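Local coordinates for protein transcriptional regulator, MerR family (Listeria monocytogenes str. 4b F2365, PDB 3GP4) that probably binds promoter DNA as a dimer and regulates transcription, as other MerR-family regulators do, perhaps in response to a small-molecule effector, at residues Ser12-Ser15 with Ala16-Arg20; Phe72-Gly75 with Glu76-Glu80; Lys110-Tyr114 with Asp115-Ile119. One frame throughout, in Å; residues are numbered along the deposited sequence.

Interaction 1 of 3, residues Ser12-Ser15 with Ala16-Arg20; sequences SGVS and ADTIR
The flat peptide carbonyl of Ser-15 is met within its own plane by the backbone of Ile-19, whose N lies 3.0 Å from Ser-15 O. This is the first helical bond of helix 16-25, with Ser-15 in the N-cap position. Residues 12-15 span the turn and 16-20 form the start of the second helix of a helix-turn-helix, the helix that in MerR relatives enters the DNA major groove. The other flat groups pair on the helix itself: the guanidinium of Arg-20 meets the carboxylate of Asp-17 in a salt bridge, NH1 to OD1 2.8 Å, although the hydrogen bond within it is weak. At the cap, Ser-15 OG and Thr-18 OG1 are hydrogen-bonded at 2.8 Å. Thr-18 OG1 stands beside its own backbone N (chi1 -61°), turned toward the cap, while CG2 is directed to Val-14. There the two side chains cross at about a right angle, and Val-14 CG1 touches Thr-18 CG2 at 3.6 Å. The same methyl reaches Ile-19 CG1 at 3.9 Å, so one branch of valine bridges two residues of the helix. Val-14 and Ile-19 also touch Ile-49, packing the turn and helix 16-25 against helix 43-57. Gly-13, with positive phi (71°), ends helix 5-12. Just before it, Ser-12 OG is hydrogen-bonded to Ala-8 O and receives a weak bond from Val-14 N. A water bridges the cap, accepting from Ser-15 N at 3.0 Å and hydrogen-bonded to Thr-18 OG1 at 3.1 Å.

Interaction 2 of 3, residues Phe72-Gly75 with Glu76-Glu80; sequences FREG and EHTLE
Hydrogen bonds from Thr-78 to Gly-75, just past helix 62-74, and from His-77 to Glu-74, its last residue, hold the turn. Gly-75 O accepts Thr-78 N at 3.1 Å. Thr-78 OG1 lies 2.8 Å from the same Gly-75 O, because chi1 of 65° holds the hydroxyl between its own N and carbonyl carbon; its proton may go instead to Leu-71 O, and Arg-82 NE donates to the hydroxyl. His-77 reaches back with its ring, and NE2 makes a weak bond to Glu-74 O at 3.2 Å, the oxygen lying at the ring edge near its plane. Van der Waals contacts fill in around these bonds. Glu-74 CG sits 3.4 Å from His-77 NE2, with carboxylate and imidazole planes 52° apart, and Glu-74 CB meets Thr-78 CG2 at 3.8 Å. Gly-75, the first residue to leave helix 62-74, has positive phi (118°), a conformation that favours glycine. Across the dimer, Leu-79 packs on Tyr-114 of the second subunit and Phe-72 on its Glu-124. The glycine and the 3-10 segment 76-78 link helix 62-74 to the long helix 79-130, probably the dimerization helix, as in other MerR-family regulators.

Interaction 3 of 3, residues Lys110-Tyr114 with Asp115-Ile119; sequences KIDNY and DTHLI. With MED (D-methionine), chain F.
Asn-113 O accepts two backbone donors, His-117 N at 3.0 Å and Leu-118 N at 3.1 Å, marking a wider pi-type turn in the long helix 79-130, the dimerization helix of the MerR fold. The Leu-118 bond lies in the carbonyl plane, whereas His-117 N is tilted 34° from it. Tyr-114 O likewise takes the residue five further on, Ile-119 N, and the short axes of 110-114 and 115-119 differ in direction by 52°. Thr-116 OG1 donates to Asp-112 OD1 at 2.9 Å, coming from above the carboxylate plane. With CG anti to its N (chi1 -171°), Asn-113 brings its amide between His-117 and Leu-118, crossing the histidine at about a right angle: OD1 lies 3.5 Å from His-117 CB, and ND2 touches Leu-118 CD1 at 3.4 Å. Lys-110, Tyr-114 and Leu-118 line the D-methionine pocket, with Lys-110 CE 3.2 Å from CB of the ligand. The hydroxyl of Tyr-114 is hydrogen-bonded to Tyr-68 and Arg-82 of the second subunit, and that Tyr-68 also bonds the ligand, so the pocket lies at the dimer interface. At the pocket, Leu-118 CD1 lies 4.0 Å from Tyr-114 CD2 and 3.9 Å from O of D-methionine.

Along the chain the contacts come in series: interaction 1 in the helix-turn-helix, interaction 2 where helix 62-74 gives way to helix 79-130, and interaction 3 far along that same long helix. The centres of interactions 1 and 2 lie 26 Å apart and those of 1 and 3 45 Å; no two touch. Interaction 3 is on the opposite side of the chain's centre from both others. Interactions 2 and 3 both touch the second subunit; with centres 55 Å apart in one chain, they come together across the dimer, so the ligand site of one subunit lies beside the 72-80 turn of the other. This would suit a relay from pocket to DNA, although D-methionine is not known to be the natural effector.

Interaction 1 of 3, residues Ser12-Ser15 with Ala16-Arg20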
loop_
_atom_site.group_PDB
_atom_site.type_symbol
_atom_site.label_atom_id
_atom_site.label_comp_id
_atom_site.label_asym_id
_atom_site.label_seq_id
_atom_site.Cartn_x
_atom_site.Cartn_y
_atom_site.Cartn_z
ATOM N N SER A 12 -11.200 12.321 15.792
ATOM C CA SER A 12 -10.866 11.077 15.116
ATOM C C SER A 12 -9.985 11.246 13.864
ATOM O O SER A 12 -9.398 10.270 13.377
ATOM C CB SER A 12 -12.155 10.329 14.742
ATOM O OG SER A 12 -12.902 11.049 13.774
ATOM N N GLY A 13 -9.916 12.450 13.314
ATOM C CA GLY A 13 -9.180 12.670 12.066
ATOM C C GLY A 13 -9.853 12.066 10.849
ATOM O O GLY A 13 -9.219 11.858 9.818
ATOM N N VAL A 14 -11.152 11.779 10.982
ATOM C CA VAL A 14 -11.971 11.215 9.922
ATOM C C VAL A 14 -13.086 12.215 9.599
ATOM O O VAL A 14 -13.703 12.747 10.529
ATOM C CB VAL A 14 -12.591 9.860 10.424
ATOM C CG1 VAL A 14 -13.567 9.307 9.429
ATOM C CG2 VAL A 14 -11.499 8.862 10.690
ATOM N N SER A 15 -13.343 12.479 8.311
ATOM C CA SER A 15 -14.421 13.407 7.880
ATOM C C SER A 15 -15.799 13.002 8.434
ATOM O O SER A 15 -16.067 11.806 8.624
ATOM C CB SER A 15 -14.497 13.531 6.346
ATOM O OG SER A 15 -15.446 12.639 5.776
ATOM N N ALA A 16 -16.655 13.988 8.702
ATOM C CA ALA A 16 -18.017 13.686 9.179
ATOM C C ALA A 16 -18.793 12.834 8.172
ATOM O O ALA A 16 -19.443 11.864 8.565
ATOM C CB ALA A 16 -18.787 14.957 9.547
ATOM N N ASP A 17 -18.735 13.148 6.877
ATOM C CA ASP A 17 -19.399 12.238 5.926
ATOM C C ASP A 17 -18.820 10.812 5.900
ATOM O O ASP A 17 -19.562 9.860 5.626
ATOM C CB ASP A 17 -19.497 12.802 4.515
ATOM C CG ASP A 17 -20.652 13.803 4.358
ATOM O OD1 ASP A 17 -21.393 14.069 5.351
ATOM O OD2 ASP A 17 -20.789 14.353 3.254
ATOM N N THR A 18 -17.530 10.660 6.193
ATOM C CA THR A 18 -16.936 9.297 6.273
ATOM C C THR A 18 -17.476 8.558 7.499
ATOM O O THR A 18 -17.746 7.331 7.453
ATOM C CB THR A 18 -15.411 9.346 6.312
ATOM O OG1 THR A 18 -14.953 9.967 5.105
ATOM C CG2 THR A 18 -14.803 7.913 6.405
ATOM N N ILE A 19 -17.626 9.299 8.593
ATOM C CA ILE A 19 -18.248 8.722 9.783
ATOM C C ILE A 19 -19.688 8.253 9.480
ATOM O O ILE A 19 -20.052 7.110 9.823
ATOM C CB ILE A 19 -18.226 9.696 10.996
ATOM C CG1 ILE A 19 -16.779 9.888 11.488
ATOM C CG2 ILE A 19 -19.157 9.149 12.103
ATOM C CD1 ILE A 19 -16.563 10.961 12.556
ATOM N N ARG A 20 -20.499 9.105 8.850
ATOM C CA ARG A 20 -21.886 8.744 8.522
ATOM C C ARG A 20 -21.919 7.489 7.639
ATOM O O ARG A 20 -22.774 6.614 7.828
ATOM C CB ARG A 20 -22.630 9.873 7.785
ATOM C CG ARG A 20 -22.941 11.147 8.593
ATOM C CD ARG A 20 -23.405 12.276 7.663
ATOM N NE ARG A 20 -23.800 13.442 8.446
ATOM C CZ ARG A 20 -23.045 14.522 8.651
ATOM N NH1 ARG A 20 -21.852 14.637 8.084
ATOM N NH2 ARG A 20 -23.504 15.506 9.417
HETATM O O HOH W 1 -12.211 11.274 5.814
#

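Interaction 2 of 3, residues Phe72-Gly75 with Glu76-Glu80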
loop_
_atom_site.group_PDB
_atom_site.type_symbol
_atom_site.label_atom_id
_atom_site.label_comp_id
_atom_site.label_asym_id
_atom_site.label_seq_id
_atom_site.Cartn_x
_atom_site.Cartn_y
_atom_site.Cartn_z
ATOM N N PHE A 72 -19.303 -9.146 16.245
ATOM C CA PHE A 72 -19.267 -8.394 17.493
ATOM C C PHE A 72 -20.670 -8.060 18.021
ATOM O O PHE A 72 -20.970 -8.278 19.214
ATOM C CB PHE A 72 -18.399 -7.128 17.324
ATOM C CG PHE A 72 -18.493 -6.163 18.487
ATOM C CD1 PHE A 72 -17.784 -6.402 19.655
ATOM C CD2 PHE A 72 -19.303 -5.035 18.409
ATOM C CE1 PHE A 72 -17.876 -5.525 20.737
ATOM C CE2 PHE A 72 -19.391 -4.137 19.476
ATOM C CZ PHE A 72 -18.666 -4.387 20.640
ATOM N N ARG A 73 -21.547 -7.586 17.147
ATOM C CA ARG A 73 -22.889 -7.213 17.577
ATOM C C ARG A 73 -23.745 -8.423 17.979
ATOM O O ARG A 73 -24.599 -8.322 18.868
ATOM C CB ARG A 73 -23.568 -6.294 16.549
ATOM C CG ARG A 73 -22.919 -4.876 16.571
ATOM C CD ARG A 73 -23.743 -3.802 15.873
ATOM N NE ARG A 73 -25.088 -3.690 16.438
ATOM C CZ ARG A 73 -26.184 -3.436 15.730
ATOM N NH1 ARG A 73 -26.110 -3.236 14.421
ATOM N NH2 ARG A 73 -27.366 -3.378 16.334
ATOM N N GLU A 74 -23.489 -9.560 17.347
ATOM C CA GLU A 74 -24.198 -10.817 17.644
ATOM C C GLU A 74 -23.923 -11.371 19.047
ATOM O O GLU A 74 -24.757 -12.094 19.615
ATOM C CB GLU A 74 -23.799 -11.869 16.622
ATOM C CG GLU A 74 -24.848 -12.884 16.371
ATOM C CD GLU A 74 -25.886 -12.362 15.417
ATOM O OE1 GLU A 74 -25.519 -12.129 14.246
ATOM O OE2 GLU A 74 -27.042 -12.166 15.845
ATOM N N GLY A 75 -22.751 -11.075 19.587
ATOM C CA GLY A 75 -22.460 -11.445 20.959
ATOM C C GLY A 75 -21.319 -12.411 21.216
ATOM O O GLY A 75 -20.548 -12.803 20.328
ATOM N N GLU A 76 -21.259 -12.832 22.470
ATOM C CA GLU A 76 -20.143 -13.556 23.027
ATOM C C GLU A 76 -19.853 -14.866 22.274
ATOM O O GLU A 76 -18.721 -15.317 22.202
ATOM C CB GLU A 76 -20.560 -13.864 24.460
ATOM C CG GLU A 76 -19.511 -14.217 25.401
ATOM C CD GLU A 76 -20.146 -14.558 26.732
ATOM O OE1 GLU A 76 -20.453 -15.759 26.952
ATOM O OE2 GLU A 76 -20.375 -13.622 27.522
ATOM N N HIS A 77 -20.887 -15.493 21.737
ATOM C CA HIS A 77 -20.742 -16.785 21.073
ATOM C C HIS A 77 -19.925 -16.717 19.767
ATOM O O HIS A 77 -19.671 -17.731 19.167
ATOM C CB HIS A 77 -22.117 -17.393 20.769
ATOM C CG HIS A 77 -22.958 -16.580 19.828
ATOM N ND1 HIS A 77 -23.160 -16.936 18.514
ATOM C CD2 HIS A 77 -23.646 -15.428 20.014
ATOM C CE1 HIS A 77 -23.953 -16.049 17.933
ATOM N NE2 HIS A 77 -24.245 -15.117 18.820
ATOM N N THR A 78 -19.536 -15.516 19.358
ATOM C CA THR A 78 -18.852 -15.340 18.058
ATOM C C THR A 78 -17.370 -15.031 18.269
ATOM O O THR A 78 -16.643 -14.757 17.299
ATOM C CB THR A 78 -19.455 -14.212 17.217
ATOM O OG1 THR A 78 -19.256 -12.947 17.877
ATOM C CG2 THR A 78 -20.970 -14.460 16.869
ATOM N N LEU A 79 -16.916 -15.075 19.520
ATOM C CA LEU A 79 -15.534 -14.718 19.843
ATOM C C LEU A 79 -14.480 -15.491 19.031
ATOM O O LEU A 79 -13.561 -14.892 18.474
ATOM C CB LEU A 79 -15.287 -14.884 21.334
ATOM C CG LEU A 79 -15.820 -13.786 22.233
ATOM C CD1 LEU A 79 -15.888 -14.287 23.678
ATOM C CD2 LEU A 79 -15.002 -12.475 22.164
ATOM N N GLU A 80 -14.613 -16.817 18.940
ATOM C CA GLU A 80 -13.646 -17.602 18.166
ATOM C C GLU A 80 -13.665 -17.221 16.674
ATOM O O GLU A 80 -12.591 -17.045 16.053
ATOM C CB GLU A 80 -13.882 -19.114 18.319
ATOM C CG GLU A 80 -12.738 -19.915 17.715
ATOM C CD GLU A 80 -12.866 -21.411 17.945
ATOM O OE1 GLU A 80 -13.055 -22.140 16.949
ATOM O OE2 GLU A 80 -12.789 -21.851 19.121
#

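Interaction 3 of 3, residues Lys110-Tyr114 with Asp115-Ile119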
loop_
_atom_site.group_PDB
_atom_site.type_symbol
_atom_site.label_atom_id
_atom_site.label_comp_id
_atom_site.label_asym_id
_atom_site.label_seq_id
_atom_site.Cartn_x
_atom_site.Cartn_y
_atom_site.Cartn_z
ATOM N N LYS A 110 18.947 -0.497 -6.588
ATOM C CA LYS A 110 19.134 0.456 -7.692
ATOM C C LYS A 110 19.797 1.759 -7.228
ATOM O O LYS A 110 20.717 2.283 -7.904
ATOM C CB LYS A 110 17.802 0.678 -8.400
ATOM C CG LYS A 110 17.562 -0.449 -9.362
ATOM C CD LYS A 110 16.083 -0.666 -9.629
ATOM C CE LYS A 110 15.677 0.097 -10.830
ATOM N NZ LYS A 110 15.613 1.527 -10.504
ATOM N N ILE A 111 19.408 2.252 -6.051
ATOM C CA ILE A 111 20.016 3.443 -5.472
ATOM C C ILE A 111 21.482 3.233 -5.083
ATOM O O ILE A 111 22.320 4.138 -5.274
ATOM C CB ILE A 111 19.214 3.972 -4.255
ATOM C CG1 ILE A 111 17.873 4.547 -4.720
ATOM C CG2 ILE A 111 20.012 5.063 -3.510
ATOM C CD1 ILE A 111 16.796 4.607 -3.564
ATOM N N ASP A 112 21.799 2.063 -4.537
ATOM C CA ASP A 112 23.212 1.733 -4.229
ATOM C C ASP A 112 24.056 1.668 -5.487
ATOM O O ASP A 112 25.206 2.098 -5.478
ATOM C CB ASP A 112 23.354 0.423 -3.433
ATOM C CG ASP A 112 24.829 -0.064 -3.341
ATOM O OD1 ASP A 112 25.496 0.312 -2.360
ATOM O OD2 ASP A 112 25.309 -0.806 -4.249
ATOM N N ASN A 113 23.507 1.089 -6.558
ATOM C CA ASN A 113 24.201 1.135 -7.837
ATOM C C ASN A 113 24.519 2.571 -8.301
ATOM O O ASN A 113 25.668 2.846 -8.686
ATOM C CB ASN A 113 23.477 0.353 -8.920
ATOM C CG ASN A 113 24.303 0.233 -10.171
ATOM O OD1 ASN A 113 25.494 -0.116 -10.109
ATOM N ND2 ASN A 113 23.706 0.564 -11.313
ATOM N N TYR A 114 23.548 3.490 -8.219
ATOM C CA TYR A 114 23.803 4.902 -8.559
ATOM C C TYR A 114 24.891 5.544 -7.688
ATOM O O TYR A 114 25.861 6.096 -8.218
ATOM C CB TYR A 114 22.538 5.761 -8.470
ATOM C CG TYR A 114 21.588 5.657 -9.644
ATOM C CD1 TYR A 114 20.418 4.919 -9.550
ATOM C CD2 TYR A 114 21.854 6.315 -10.863
ATOM C CE1 TYR A 114 19.537 4.814 -10.641
ATOM C CE2 TYR A 114 20.981 6.209 -11.954
ATOM C CZ TYR A 114 19.819 5.462 -11.832
ATOM O OH TYR A 114 18.968 5.354 -12.894
ATOM N N ASP A 115 24.725 5.471 -6.364
ATOM C CA ASP A 115 25.627 6.145 -5.422
ATOM C C ASP A 115 27.005 5.484 -5.322
ATOM O O ASP A 115 27.977 6.166 -4.992
ATOM C CB ASP A 115 25.037 6.169 -4.004
ATOM C CG ASP A 115 23.885 7.152 -3.839
ATOM O OD1 ASP A 115 23.628 8.003 -4.708
ATOM O OD2 ASP A 115 23.227 7.076 -2.797
ATOM N N THR A 116 27.083 4.177 -5.561
ATOM C CA THR A 116 28.334 3.410 -5.336
ATOM C C THR A 116 29.170 3.266 -6.603
ATOM O O THR A 116 30.390 3.147 -6.533
ATOM C CB THR A 116 28.083 1.966 -4.797
ATOM O OG1 THR A 116 27.620 2.036 -3.445
ATOM C CG2 THR A 116 29.380 1.159 -4.797
ATOM N N HIS A 117 28.500 3.246 -7.746
ATOM C CA HIS A 117 29.123 2.803 -8.977
ATOM C C HIS A 117 29.012 3.880 -10.019
ATOM O O HIS A 117 30.011 4.476 -10.379
ATOM C CB HIS A 117 28.532 1.474 -9.466
ATOM C CG HIS A 117 28.804 0.320 -8.543
ATOM N ND1 HIS A 117 30.024 -0.318 -8.484
ATOM C CD2 HIS A 117 28.015 -0.295 -7.630
ATOM C CE1 HIS A 117 29.976 -1.273 -7.571
ATOM N NE2 HIS A 117 28.765 -1.279 -7.039
ATOM N N LEU A 118 27.787 4.169 -10.444
ATOM C CA LEU A 118 27.538 5.042 -11.590
ATOM C C LEU A 118 27.923 6.524 -11.409
ATOM O O LEU A 118 28.593 7.098 -12.286
ATOM C CB LEU A 118 26.077 4.894 -12.066
ATOM C CG LEU A 118 25.488 3.501 -12.395
ATOM C CD1 LEU A 118 24.045 3.602 -12.905
ATOM C CD2 LEU A 118 26.313 2.637 -13.374
ATOM N N ILE A 119 27.536 7.143 -10.294
ATOM C CA ILE A 119 27.878 8.532 -10.032
ATOM C C ILE A 119 29.386 8.718 -9.729
ATOM O O ILE A 119 30.037 9.560 -10.378
ATOM C CB ILE A 119 26.934 9.207 -8.959
ATOM C CG1 ILE A 119 25.499 9.313 -9.495
ATOM C CG2 ILE A 119 27.427 10.578 -8.587
ATOM C CD1 ILE A 119 24.450 9.502 -8.390
HETATM N N MED F . 18.022 2.582 -14.754
HETATM C CA MED F . 18.346 1.268 -14.220
HETATM C C MED F . 19.504 1.354 -13.236
HETATM O O MED F . 20.409 2.197 -13.472
HETATM C CB MED F . 17.061 0.635 -13.679
HETATM C CG MED F . 16.691 -0.599 -14.516
HETATM S SD MED F . 14.941 -0.882 -14.509
HETATM C CE MED F . 14.523 -1.920 -15.870
HETATM O OXT MED F . 19.566 0.586 -12.241
#